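Local atomic coordinates of hypothetical protein PA2218 (Pseudomonas aeruginosa, PDB entry 2HDW), a protein that is of unknown function but adopts the alpha/beta hydrolase fold and probably works as a hydrolase. Residues 97-102 against 174-179; 202-207 against 320-325; 209-214 against 291-296; 248-253 against 265-270; 316-321 against 342-347. One frame throughout, in Å; residues are numbered along the deposited sequence.

Contact 1: 97-102 against 174-179; sequences PAIVIG and GVIGIC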
# COMPACT_ATOMS: atom_id res chain seq x y z
N PRO A 97 -2.08 -15.78 -14.13
CA PRO A 97 -2.80 -15.20 -13.00
C PRO A 97 -2.06 -13.88 -12.76
O PRO A 97 -0.90 -13.75 -13.18
CB PRO A 97 -2.57 -16.21 -11.88
CG PRO A 97 -1.19 -16.73 -12.19
CD PRO A 97 -1.23 -16.91 -13.70
N ALA A 98 -2.70 -12.92 -12.11
CA ALA A 98 -2.05 -11.63 -11.87
C ALA A 98 -2.26 -11.13 -10.45
O ALA A 98 -3.23 -11.50 -9.79
CB ALA A 98 -2.57 -10.60 -12.88
N ILE A 99 -1.34 -10.28 -10.00
CA ILE A 99 -1.40 -9.72 -8.65
C ILE A 99 -1.11 -8.22 -8.65
O ILE A 99 -0.12 -7.78 -9.23
CB ILE A 99 -0.35 -10.38 -7.72
CG1 ILE A 99 -0.51 -11.90 -7.71
CG2 ILE A 99 -0.47 -9.83 -6.31
CD1 ILE A 99 0.58 -12.62 -6.94
N VAL A 100 -1.98 -7.45 -8.00
CA VAL A 100 -1.75 -6.01 -7.90
C VAL A 100 -1.23 -5.75 -6.50
O VAL A 100 -1.83 -6.19 -5.52
CB VAL A 100 -3.04 -5.19 -8.12
CG1 VAL A 100 -2.77 -3.72 -7.76
CG2 VAL A 100 -3.48 -5.29 -9.57
N ILE A 101 -0.12 -5.03 -6.42
CA ILE A 101 0.50 -4.75 -5.13
C ILE A 101 0.61 -3.26 -4.82
O ILE A 101 1.07 -2.48 -5.64
CB ILE A 101 1.89 -5.38 -5.08
CG1 ILE A 101 1.79 -6.84 -5.53
CG2 ILE A 101 2.46 -5.28 -3.68
CD1 ILE A 101 3.11 -7.51 -5.76
N GLY A 102 0.17 -2.89 -3.62
CA GLY A 102 0.24 -1.50 -3.19
C GLY A 102 0.73 -1.40 -1.76
O GLY A 102 0.59 -2.34 -0.97
N GLY A 174 -5.44 -11.36 -7.97
CA GLY A 174 -5.36 -11.26 -6.53
C GLY A 174 -4.68 -9.94 -6.20
O GLY A 174 -4.19 -9.25 -7.10
N VAL A 175 -4.65 -9.58 -4.92
CA VAL A 175 -3.98 -8.35 -4.52
C VAL A 175 -3.21 -8.53 -3.23
O VAL A 175 -3.55 -9.37 -2.40
CB VAL A 175 -4.96 -7.18 -4.31
CG1 VAL A 175 -5.62 -6.79 -5.63
CG2 VAL A 175 -6.01 -7.55 -3.27
N ILE A 176 -2.15 -7.74 -3.07
CA ILE A 176 -1.36 -7.76 -1.85
C ILE A 176 -1.30 -6.33 -1.31
O ILE A 176 -0.91 -5.41 -2.02
CB ILE A 176 0.09 -8.26 -2.08
CG1 ILE A 176 0.10 -9.72 -2.53
CG2 ILE A 176 0.89 -8.14 -0.78
CD1 ILE A 176 1.47 -10.22 -2.97
N GLY A 177 -1.71 -6.16 -0.05
CA GLY A 177 -1.68 -4.85 0.57
C GLY A 177 -0.62 -4.82 1.65
O GLY A 177 -0.70 -5.58 2.62
N ILE A 178 0.36 -3.94 1.50
CA ILE A 178 1.46 -3.82 2.45
C ILE A 178 1.29 -2.61 3.37
O ILE A 178 0.90 -1.53 2.93
CB ILE A 178 2.82 -3.65 1.72
CG1 ILE A 178 2.99 -4.71 0.63
CG2 ILE A 178 3.96 -3.75 2.73
CD1 ILE A 178 4.14 -4.44 -0.32
N CYS A 179 1.60 -2.80 4.65
CA CYS A 179 1.53 -1.71 5.61
C CYS A 179 0.15 -1.04 5.56
O CYS A 179 -0.88 -1.71 5.63
CB CYS A 179 2.65 -0.71 5.29
SG CYS A 179 3.07 0.49 6.58

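Contact 2: 202-207 against 320-325; sequences TMYDMT and RYFSET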
# COMPACT_ATOMS: atom_id res chain seq x y z
N THR A 202 2.06 -7.03 7.21
CA THR A 202 2.34 -6.06 8.27
C THR A 202 1.46 -4.80 8.10
O THR A 202 1.94 -3.66 8.10
CB THR A 202 3.87 -5.71 8.29
OG1 THR A 202 4.19 -5.01 9.50
CG2 THR A 202 4.27 -4.84 7.08
N MET A 203 0.16 -5.04 8.00
CA MET A 203 -0.83 -3.98 7.77
C MET A 203 -1.12 -2.99 8.89
O MET A 203 -0.85 -3.23 10.07
CB MET A 203 -2.18 -4.60 7.34
CG MET A 203 -3.03 -5.18 8.49
SD MET A 203 -4.75 -5.68 8.04
CE MET A 203 -5.64 -4.13 8.18
N TYR A 204 -1.70 -1.87 8.46
CA TYR A 204 -2.17 -0.78 9.31
C TYR A 204 -3.56 -0.53 8.75
O TYR A 204 -3.82 -0.81 7.58
CB TYR A 204 -1.40 0.51 9.06
CG TYR A 204 -0.26 0.88 9.98
CD1 TYR A 204 0.89 0.09 10.06
CD2 TYR A 204 -0.26 2.10 10.67
CE1 TYR A 204 2.01 0.51 10.78
CE2 TYR A 204 0.85 2.53 11.39
CZ TYR A 204 1.98 1.74 11.44
OH TYR A 204 3.11 2.18 12.09
N ASP A 205 -4.46 -0.02 9.58
CA ASP A 205 -5.78 0.39 9.10
C ASP A 205 -5.54 1.89 9.27
O ASP A 205 -5.59 2.39 10.39
CB ASP A 205 -6.90 -0.07 10.04
CG ASP A 205 -8.22 0.62 9.76
OD1 ASP A 205 -8.20 1.74 9.20
OD2 ASP A 205 -9.29 0.07 10.10
N MET A 206 -5.24 2.60 8.18
CA MET A 206 -4.94 4.02 8.30
C MET A 206 -6.04 4.90 8.91
O MET A 206 -5.73 5.94 9.51
CB MET A 206 -4.49 4.60 6.95
CG MET A 206 -3.14 4.05 6.43
SD MET A 206 -1.73 4.07 7.62
CE MET A 206 -1.66 5.83 7.97
N THR A 207 -7.32 4.53 8.78
CA THR A 207 -8.37 5.36 9.36
C THR A 207 -8.35 5.18 10.87
O THR A 207 -8.57 6.14 11.63
CB THR A 207 -9.80 5.00 8.81
OG1 THR A 207 -10.16 3.67 9.20
CG2 THR A 207 -9.83 5.13 7.30
N ARG A 320 1.35 -5.29 14.98
CA ARG A 320 0.70 -6.59 14.86
C ARG A 320 -0.77 -6.57 15.23
O ARG A 320 -1.57 -7.31 14.65
CB ARG A 320 1.41 -7.63 15.73
CG ARG A 320 0.89 -9.05 15.50
CD ARG A 320 1.60 -10.07 16.38
NE ARG A 320 1.32 -9.84 17.79
CZ ARG A 320 1.85 -10.55 18.79
NH1 ARG A 320 2.69 -11.54 18.52
NH2 ARG A 320 1.53 -10.26 20.05
N TYR A 321 -1.14 -5.71 16.17
CA TYR A 321 -2.54 -5.66 16.59
C TYR A 321 -3.51 -5.29 15.47
O TYR A 321 -4.67 -5.70 15.51
CB TYR A 321 -2.70 -4.71 17.79
CG TYR A 321 -2.66 -3.24 17.46
CD1 TYR A 321 -3.84 -2.53 17.24
CD2 TYR A 321 -1.46 -2.54 17.46
CE1 TYR A 321 -3.83 -1.16 17.02
CE2 TYR A 321 -1.43 -1.16 17.24
CZ TYR A 321 -2.62 -0.48 17.03
OH TYR A 321 -2.60 0.87 16.84
N PHE A 322 -3.06 -4.52 14.48
CA PHE A 322 -3.95 -4.16 13.37
C PHE A 322 -4.47 -5.40 12.65
O PHE A 322 -5.66 -5.48 12.32
CB PHE A 322 -3.23 -3.26 12.36
CG PHE A 322 -3.00 -1.85 12.84
CD1 PHE A 322 -4.08 -1.05 13.20
CD2 PHE A 322 -1.72 -1.33 12.93
CE1 PHE A 322 -3.88 0.27 13.63
CE2 PHE A 322 -1.50 -0.02 13.36
CZ PHE A 322 -2.59 0.78 13.71
N SER A 323 -3.59 -6.37 12.41
CA SER A 323 -3.98 -7.61 11.74
C SER A 323 -4.87 -8.46 12.64
O SER A 323 -5.74 -9.19 12.16
CB SER A 323 -2.75 -8.41 11.34
OG SER A 323 -2.00 -7.73 10.36
N GLU A 324 -4.64 -8.38 13.95
CA GLU A 324 -5.42 -9.16 14.90
C GLU A 324 -6.85 -8.63 14.93
O GLU A 324 -7.79 -9.40 15.08
CB GLU A 324 -4.79 -9.07 16.29
CG GLU A 324 -3.37 -9.60 16.31
CD GLU A 324 -2.73 -9.51 17.68
OE1 GLU A 324 -2.88 -8.46 18.33
OE2 GLU A 324 -2.07 -10.49 18.10
N THR A 325 -6.99 -7.31 14.77
CA THR A 325 -8.30 -6.67 14.75
C THR A 325 -9.00 -7.06 13.44
O THR A 325 -10.16 -7.47 13.45
CB THR A 325 -8.18 -5.12 14.83
OG1 THR A 325 -7.74 -4.74 16.14
CG2 THR A 325 -9.52 -4.45 14.55
O HOH W 1 -1.06 -7.96 7.68

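Contact 3: 209-214 against 291-296; sequences VMSKGY and SFMNMP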
# COMPACT_ATOMS: atom_id res chain seq x y z
N VAL A 209 -5.61 4.33 12.75
CA VAL A 209 -4.43 4.97 13.33
C VAL A 209 -4.53 6.49 13.37
O VAL A 209 -4.07 7.12 14.32
CB VAL A 209 -3.13 4.54 12.60
CG1 VAL A 209 -3.03 5.21 11.24
CG2 VAL A 209 -1.93 4.90 13.46
N MET A 210 -5.14 7.09 12.35
CA MET A 210 -5.27 8.54 12.34
C MET A 210 -6.38 9.03 13.28
O MET A 210 -6.33 10.16 13.78
CB MET A 210 -5.52 9.06 10.92
CG MET A 210 -4.22 9.17 10.13
SD MET A 210 -4.31 10.22 8.69
CE MET A 210 -4.08 9.03 7.42
N SER A 211 -7.37 8.17 13.51
CA SER A 211 -8.48 8.53 14.38
C SER A 211 -8.20 8.24 15.86
O SER A 211 -8.54 9.06 16.73
CB SER A 211 -9.74 7.77 13.96
OG SER A 211 -10.14 8.16 12.65
N LYS A 212 -7.57 7.11 16.15
CA LYS A 212 -7.28 6.71 17.53
C LYS A 212 -5.80 6.66 17.93
O LYS A 212 -5.48 6.37 19.08
CB LYS A 212 -7.90 5.34 17.82
CG LYS A 212 -9.39 5.24 17.54
CD LYS A 212 -9.88 3.82 17.78
CE LYS A 212 -11.39 3.71 17.61
NZ LYS A 212 -11.87 2.30 17.78
N GLY A 213 -4.90 6.95 16.99
CA GLY A 213 -3.48 6.89 17.30
C GLY A 213 -3.05 5.44 17.52
O GLY A 213 -3.84 4.52 17.28
N TYR A 214 -1.81 5.24 17.96
CA TYR A 214 -1.32 3.89 18.21
C TYR A 214 -1.90 3.28 19.48
O TYR A 214 -1.81 3.87 20.56
CB TYR A 214 0.21 3.89 18.29
CG TYR A 214 0.88 4.03 16.95
CD1 TYR A 214 0.82 3.00 16.01
CD2 TYR A 214 1.58 5.19 16.61
CE1 TYR A 214 1.44 3.12 14.77
CE2 TYR A 214 2.20 5.33 15.36
CZ TYR A 214 2.12 4.28 14.45
OH TYR A 214 2.73 4.39 13.22
N SER A 291 -10.16 13.26 6.02
CA SER A 291 -10.97 12.18 5.45
C SER A 291 -10.83 10.89 6.24
O SER A 291 -11.82 10.25 6.58
CB SER A 291 -10.60 11.94 3.98
OG SER A 291 -9.23 11.59 3.84
N PHE A 292 -9.58 10.51 6.54
CA PHE A 292 -9.29 9.30 7.29
C PHE A 292 -9.91 9.28 8.68
O PHE A 292 -10.36 8.24 9.16
CB PHE A 292 -7.77 9.11 7.41
CG PHE A 292 -7.11 8.73 6.12
CD1 PHE A 292 -7.02 7.40 5.73
CD2 PHE A 292 -6.59 9.72 5.28
CE1 PHE A 292 -6.42 7.04 4.52
CE2 PHE A 292 -6.00 9.38 4.06
CZ PHE A 292 -5.91 8.04 3.69
N MET A 293 -9.94 10.44 9.33
CA MET A 293 -10.50 10.55 10.67
C MET A 293 -12.03 10.50 10.67
O MET A 293 -12.65 10.34 11.72
CB MET A 293 -10.03 11.87 11.33
CG MET A 293 -8.51 12.00 11.56
SD MET A 293 -8.00 13.56 12.38
CE MET A 293 -8.36 13.17 14.04
N ASN A 294 -12.62 10.60 9.49
CA ASN A 294 -14.08 10.65 9.37
C ASN A 294 -14.75 9.56 8.52
O ASN A 294 -15.98 9.44 8.52
CB ASN A 294 -14.46 12.03 8.84
CG ASN A 294 -15.93 12.37 9.03
OD1 ASN A 294 -16.50 12.13 10.09
ND2 ASN A 294 -16.54 12.95 8.01
N MET A 295 -13.96 8.76 7.81
CA MET A 295 -14.50 7.72 6.94
C MET A 295 -13.77 6.39 7.12
O MET A 295 -12.79 6.11 6.43
CB MET A 295 -14.39 8.17 5.48
CG MET A 295 -15.69 8.05 4.70
SD MET A 295 -16.96 9.19 5.30
CE MET A 295 -16.96 10.37 3.98
N PRO A 296 -14.25 5.54 8.04
CA PRO A 296 -13.58 4.26 8.24
C PRO A 296 -13.67 3.29 7.07
O PRO A 296 -14.60 3.33 6.27
CB PRO A 296 -14.26 3.71 9.50
CG PRO A 296 -15.62 4.30 9.44
CD PRO A 296 -15.36 5.72 8.99

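Contact 4: 248-253 against 265-270; sequences PYNELK and DYYMTP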
# COMPACT_ATOMS: atom_id res chain seq x y z
N PRO A 248 8.79 17.41 7.76
CA PRO A 248 9.43 16.26 7.10
C PRO A 248 9.26 14.95 7.88
O PRO A 248 9.42 14.92 9.10
CB PRO A 248 10.89 16.68 7.00
CG PRO A 248 10.77 18.16 6.79
CD PRO A 248 9.72 18.55 7.81
N TYR A 249 8.94 13.88 7.15
CA TYR A 249 8.72 12.56 7.74
C TYR A 249 9.98 11.74 8.02
O TYR A 249 10.95 11.77 7.25
CB TYR A 249 7.80 11.75 6.82
CG TYR A 249 6.32 12.00 7.02
CD1 TYR A 249 5.83 13.25 7.40
CD2 TYR A 249 5.40 10.97 6.81
CE1 TYR A 249 4.46 13.47 7.58
CE2 TYR A 249 4.03 11.17 6.98
CZ TYR A 249 3.57 12.42 7.36
OH TYR A 249 2.22 12.61 7.53
N ASN A 250 9.93 10.99 9.11
CA ASN A 250 11.01 10.11 9.54
C ASN A 250 12.37 10.73 9.82
O ASN A 250 13.41 10.18 9.46
CB ASN A 250 11.15 8.96 8.54
CG ASN A 250 9.95 8.04 8.55
OD1 ASN A 250 9.31 7.81 7.52
ND2 ASN A 250 9.63 7.51 9.73
N GLU A 251 12.36 11.89 10.48
CA GLU A 251 13.60 12.55 10.85
C GLU A 251 13.70 12.34 12.36
O GLU A 251 12.78 12.69 13.10
CB GLU A 251 13.56 14.04 10.51
CG GLU A 251 13.28 14.30 9.03
CD GLU A 251 13.93 15.57 8.51
OE1 GLU A 251 13.76 16.64 9.13
OE2 GLU A 251 14.62 15.48 7.46
N LEU A 252 14.80 11.75 12.81
CA LEU A 252 14.97 11.47 14.23
C LEU A 252 15.53 12.65 15.03
O LEU A 252 16.48 13.30 14.61
CB LEU A 252 15.86 10.24 14.40
CG LEU A 252 15.34 8.99 13.68
CD1 LEU A 252 16.36 7.87 13.80
CD2 LEU A 252 14.00 8.56 14.28
N LYS A 253 14.91 12.92 16.17
CA LYS A 253 15.32 14.01 17.04
C LYS A 253 15.89 13.44 18.34
O LYS A 253 16.52 14.15 19.12
CB LYS A 253 14.12 14.91 17.35
CG LYS A 253 13.45 15.45 16.10
CD LYS A 253 12.22 16.28 16.42
CE LYS A 253 11.55 16.78 15.14
NZ LYS A 253 10.32 17.58 15.41
N ASP A 265 15.53 4.06 9.50
CA ASP A 265 16.58 3.23 8.92
C ASP A 265 16.21 2.69 7.55
O ASP A 265 17.08 2.35 6.76
CB ASP A 265 16.95 2.09 9.86
CG ASP A 265 17.64 2.58 11.12
OD1 ASP A 265 18.08 3.75 11.13
OD2 ASP A 265 17.74 1.81 12.08
N TYR A 266 14.92 2.60 7.28
CA TYR A 266 14.48 2.10 5.98
C TYR A 266 14.29 3.25 5.00
O TYR A 266 14.91 3.29 3.92
CB TYR A 266 13.16 1.34 6.11
CG TYR A 266 12.62 0.90 4.77
CD1 TYR A 266 13.18 -0.18 4.09
CD2 TYR A 266 11.58 1.60 4.15
CE1 TYR A 266 12.74 -0.55 2.81
CE2 TYR A 266 11.13 1.25 2.88
CZ TYR A 266 11.71 0.18 2.22
OH TYR A 266 11.28 -0.16 0.96
N TYR A 267 13.44 4.20 5.38
CA TYR A 267 13.11 5.34 4.53
C TYR A 267 14.16 6.44 4.38
O TYR A 267 14.13 7.18 3.41
CB TYR A 267 11.81 5.99 5.04
CG TYR A 267 10.55 5.18 4.79
CD1 TYR A 267 10.08 4.97 3.49
CD2 TYR A 267 9.82 4.65 5.85
CE1 TYR A 267 8.91 4.24 3.25
CE2 TYR A 267 8.64 3.92 5.63
CZ TYR A 267 8.20 3.72 4.33
OH TYR A 267 7.04 3.00 4.10
N MET A 268 15.08 6.54 5.33
CA MET A 268 16.07 7.61 5.24
C MET A 268 17.54 7.19 5.18
O MET A 268 18.43 7.91 5.63
CB MET A 268 15.84 8.60 6.38
CG MET A 268 14.54 9.41 6.22
SD MET A 268 14.56 10.51 4.80
CE MET A 268 15.12 12.05 5.61
N THR A 269 17.78 6.00 4.62
CA THR A 269 19.13 5.51 4.43
C THR A 269 19.07 4.84 3.06
O THR A 269 18.00 4.69 2.49
CB THR A 269 19.55 4.44 5.46
OG1 THR A 269 18.90 3.20 5.17
CG2 THR A 269 19.21 4.88 6.88
N PRO A 270 20.23 4.46 2.52
CA PRO A 270 20.23 3.80 1.21
C PRO A 270 19.39 2.52 1.17
O PRO A 270 19.02 2.05 0.09
CB PRO A 270 21.72 3.54 0.97
CG PRO A 270 22.34 4.76 1.57
CD PRO A 270 21.59 4.88 2.89

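Contact 5: 316-321 against 342-347; sequences RAHSRY and ASHVDL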
# COMPACT_ATOMS: atom_id res chain seq x y z
N ARG A 316 7.02 -9.51 16.51
CA ARG A 316 7.47 -8.38 17.32
C ARG A 316 7.05 -7.02 16.79
O ARG A 316 7.47 -6.00 17.33
CB ARG A 316 9.00 -8.41 17.44
CG ARG A 316 9.58 -9.78 17.73
CD ARG A 316 9.07 -10.36 19.04
NE ARG A 316 10.08 -10.33 20.10
CZ ARG A 316 10.64 -9.22 20.58
NH1 ARG A 316 10.29 -8.04 20.11
NH2 ARG A 316 11.54 -9.31 21.56
N ALA A 317 6.23 -7.00 15.75
CA ALA A 317 5.79 -5.73 15.17
C ALA A 317 4.88 -4.94 16.10
O ALA A 317 3.95 -5.49 16.70
CB ALA A 317 5.10 -5.98 13.83
N HIS A 318 5.15 -3.65 16.21
CA HIS A 318 4.34 -2.75 17.05
C HIS A 318 2.94 -2.68 16.47
O HIS A 318 1.97 -2.34 17.17
CB HIS A 318 4.94 -1.34 17.02
CG HIS A 318 4.85 -0.69 15.68
ND1 HIS A 318 5.65 -1.06 14.61
CD2 HIS A 318 4.03 0.28 15.21
CE1 HIS A 318 5.32 -0.36 13.55
NE2 HIS A 318 4.33 0.46 13.88
N SER A 319 2.83 -2.99 15.19
CA SER A 319 1.57 -2.92 14.46
C SER A 319 0.83 -4.25 14.35
O SER A 319 -0.20 -4.32 13.69
CB SER A 319 1.86 -2.41 13.06
OG SER A 319 2.85 -3.24 12.48
N ARG A 320 1.35 -5.29 14.98
CA ARG A 320 0.70 -6.59 14.86
C ARG A 320 -0.77 -6.57 15.23
O ARG A 320 -1.57 -7.31 14.65
CB ARG A 320 1.41 -7.63 15.73
CG ARG A 320 0.89 -9.05 15.50
CD ARG A 320 1.60 -10.07 16.38
NE ARG A 320 1.32 -9.84 17.79
CZ ARG A 320 1.85 -10.55 18.79
NH1 ARG A 320 2.69 -11.54 18.52
NH2 ARG A 320 1.53 -10.26 20.05
N TYR A 321 -1.14 -5.71 16.17
CA TYR A 321 -2.54 -5.66 16.59
C TYR A 321 -3.51 -5.29 15.47
O TYR A 321 -4.67 -5.70 15.51
CB TYR A 321 -2.70 -4.71 17.79
CG TYR A 321 -2.66 -3.24 17.46
CD1 TYR A 321 -3.84 -2.53 17.24
CD2 TYR A 321 -1.46 -2.54 17.46
CE1 TYR A 321 -3.83 -1.16 17.02
CE2 TYR A 321 -1.43 -1.16 17.24
CZ TYR A 321 -2.62 -0.48 17.03
OH TYR A 321 -2.60 0.87 16.84
N ALA A 342 9.81 -11.35 13.89
CA ALA A 342 9.90 -10.30 12.89
C ALA A 342 9.32 -8.96 13.35
O ALA A 342 8.31 -8.91 14.06
CB ALA A 342 9.23 -10.75 11.60
N SER A 343 9.97 -7.88 12.95
CA SER A 343 9.51 -6.54 13.30
C SER A 343 8.60 -6.08 12.16
O SER A 343 8.29 -6.86 11.26
CB SER A 343 10.68 -5.58 13.39
OG SER A 343 11.23 -5.34 12.10
N HIS A 344 8.20 -4.81 12.20
CA HIS A 344 7.34 -4.27 11.15
C HIS A 344 8.12 -4.10 9.85
O HIS A 344 7.76 -4.66 8.82
CB HIS A 344 6.76 -2.92 11.59
CG HIS A 344 5.84 -2.30 10.58
ND1 HIS A 344 6.30 -1.63 9.47
CD2 HIS A 344 4.49 -2.30 10.49
CE1 HIS A 344 5.27 -1.25 8.73
NE2 HIS A 344 4.16 -1.65 9.33
N VAL A 345 9.21 -3.32 9.91
CA VAL A 345 10.01 -3.08 8.72
C VAL A 345 10.65 -4.36 8.16
O VAL A 345 11.06 -4.39 7.01
CB VAL A 345 11.10 -2.01 8.99
CG1 VAL A 345 11.98 -1.85 7.77
CG2 VAL A 345 10.43 -0.67 9.31
N ASP A 346 10.73 -5.41 8.97
CA ASP A 346 11.31 -6.67 8.48
C ASP A 346 10.54 -7.18 7.26
O ASP A 346 11.14 -7.75 6.35
CB ASP A 346 11.26 -7.77 9.54
CG ASP A 346 12.44 -7.72 10.49
OD1 ASP A 346 13.48 -7.13 10.14
OD2 ASP A 346 12.32 -8.31 11.58
N LEU A 347 9.22 -7.00 7.26
CA LEU A 347 8.41 -7.48 6.15
C LEU A 347 8.35 -6.52 4.97
O LEU A 347 7.54 -6.68 4.06
CB LEU A 347 6.98 -7.82 6.63
CG LEU A 347 6.76 -9.25 7.15
CD1 LEU A 347 7.76 -9.58 8.25
CD2 LEU A 347 5.33 -9.41 7.66
O HOH W 2 7.82 -2.82 14.73

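Contact 1: 97-102 against 174-179
Ile176 packs against two isoleucines of the neighbouring parallel strand, Ile99 and Ile101. Its CB sits 4.1 Å from CG1 of Ile101, the two side chains lying side by side and pointing the same way. From there chi1 of -65° sets CG1 beside the backbone N, and this atom comes 3.8 Å from CG2 of Ile99. The chain then continues extended, and the terminal CD1 stays close to the same methyl, 3.9 Å from Ile99 CG2. Farther along, Ile101 CG2 meets CD1 of Ile178 at 3.8 Å. Helices 112-122 and 356-366 cover this isoleucine face, while Val100 and Val175 point to the other, where Val100 packs on helix 148-164. Branched aliphatic residues suit a strand buried on both sides. These are central strands of the alpha/beta hydrolase sheet, and 174-178 leads into the turn that in this fold usually carries the nucleophile. Cys179 occupies that place with phi 53° and psi -128°, the strained backbone of a nucleophile elbow, which is consistent with such a role. The backbones are joined by five hydrogen bonds in the parallel pattern: Gly174 N gives to Ala98 O at 2.9 Å, Gly174 O takes Val100 N, Val100 O takes Ile176 N at 2.9 Å, Ile176 O takes Gly102 N, and Gly102 O takes Ile178 N at 3.0 Å. The CA hydrogens of Ile99 and Val175 add CA-H...O contacts, Val175 CA standing 3.2 Å from Val100 O.

Contact 2: 202-207 against 320-325
Residues 203-205 run past the N-terminal part of helix 320-329, with the CA of Tyr204 5.6 Å from that of Phe322 and no backbone hydrogen bond between them. Phe322 is directed toward the passing chain, its CB 3.3 Å from Met203 O. Its ring receives Tyr204 CA over one face in a CH-pi contact, 4.0 Å from the ring centroid. Asp205 N also lies over this face, and Tyr321 CZ over the opposite one. Tyr204 turns its own ring to make an offset stack on Phe322, planes 27° apart, with Phe322 CE2 3.6 Å from Tyr204 CD2. Segment 202-207 follows strand 197-201 of the alpha/beta hydrolase sheet and enters helix 206-212, where Asp205 is the N-cap: its OD1 accepts from Thr207 OG1 at 2.8 Å and weakly from Thr207 N. Phenylalanine suits this place, since its flat face can lie against backbone. Met203 O and Asp205 N are buried without a polar partner in the model. Met203 CG, set between its backbone N and carbonyl carbon (chi1 79°), meets Ser323 OG at 3.3 Å; that hydroxyl also bonds His313 and holds a water at 2.8 Å that accepts from Met203 N.

Contact 3: 209-214 against 291-296
A Met-aromatic contact joins helix 206-212 to the short helix 289-292: Met210 lays its terminal methyl over the ring of Phe292. Met210 CE is 3.6 Å from the ring centroid and 24° off the normal, a CH-pi contact over the face, displaced toward the CG side of the rim, where CE and Phe292 CG come to 3.3 Å. SD stands farther off and oblique, 4.8 Å from the same centroid, its nearest neighbour being Phe292 CB. The bend at chi3 (-114°) is what brings CE onto the ring after an extended chi2. A flexible, polarisable thioether suits this place because it can follow a flat aromatic surface. Phe105 meets the Phe292 ring as well.

Beside this pair, Met293 folds over the backbone carbonyl of Met210. Its CG lies 3.6 Å from Met210 O, and chi3 of 80° turns CE back to an equal distance from that oxygen. Met293 reaches on to helix 220-240, touching Leu227 and Leu230. Ser211 meets Met293 through its hydroxyl, OG lying 3.1 Å from Met293 CA; the hydroxyl bonds Thr207 O one helical turn back, and a small serine lets the two backbones approach, the CA of Ser211 being 4.7 Å from that of Met293. The helix ends just beyond, at Gly213, whose positive phi glycine adopts easily. Both segments belong to the long insertion of helices and loops between strands 197-201 and 309-314, the place where alpha/beta hydrolases commonly carry a cap over the C-terminal ends of the parallel strands.

Contact 4: 248-253 against 265-270
Within the insertion of helices and long loops between strands 197-201 and 309-314, helix 258-267 brings its C-terminal end back beside the loop that precedes it, where Asn250 meets Met268. Met268 is the first residue to leave the helix, and its CG rests 3.5 Å from Asn250 O and 4.1 Å from Asn250 CB. The chain bends at chi2 (-66°), which sets SD, and again at chi3, which brings CE to 3.9 Å from Glu251 OE2 near the surface. Asn250 has left-handed helical backbone angles, a conformation asparagine tolerates better than most residues, and its CB is directed toward the helix end. Its amide sits obliquely beside Tyr267 at the CD2 corner, with amide and ring planes 9° apart. Tyr266 CD2 lies over the centre of the Tyr267 ring, 3.6 Å above its plane. Past the helix end, Thr269 OG1 gives a hydrogen bond of 2.6 Å to Asp265 O. The CA atoms of Asn250 and Met268 stay 7.1 Å apart. With Asn250 O buried and lacking a polar partner, the two segments meet by van der Waals packing, with no polar bond between them in the model.

Contact 5: 316-321 against 342-347
A single water bridges two histidine residues, lying 2.8 Å from His318 ND1, in the plane of that ring, and accepting from the backbone N of His344 at 3.2 Å. The side chains also touch directly: with CG between the backbone N and the carbonyl carbon (chi1 66°), the His318 ring carries its edge atom CE1 to His344 CB at 3.5 Å, and the ring planes are inclined at 45°. At its far end His318 NE2 bonds the hydroxyl of Tyr204, so the imidazole is held at both nitrogens. Next to this pair, Ala317 CB packs 3.7 Å from His344 N; the small alanine suits a place where the CA atoms of Ala317 and Ser343 are 4.2 Å apart. The backbones join through Arg316 N, which gives a bent hydrogen bond of 2.8 Å to Ala342 O. Ser343 and Asp346 form a capping box: Ser343 N gives to Asp346 OD2 at 2.8 Å, and Asp346 N to Ser343 OG at 3.2 Å. Asp346 also makes a salt bridge to Arg353. His344 lies against Cys179, as the histidine of an alpha/beta hydrolase site would, though a catalytic role is inferred only. The contact thus joins the turn between strand 309-314 and helix 320-329 to the loop running from strand 334-339 into helix 346-349.

From the N terminus, contact 1 closes first, bringing strand 96-102 beside strand 173-178 across a loop that holds helices 112-122 and 148-164 and strand 126-130. Cys179, at its end, bonds through its carbonyl to Tyr204 N of contact 2. Contact 2 then closes the long loop from 202-207 to 320-325, which holds the insertion; contact 3 is nested inside it, and contact 4 inside contact 3. Contact 5 opens where contact 2 ends, sharing Arg320 and Tyr321, and closes at 342-347. The Tyr204 hydroxyl links contacts 2, 3 and 5 through Tyr214 and His318, while Val345 packs on Tyr266 of contact 4, tying insertion to core.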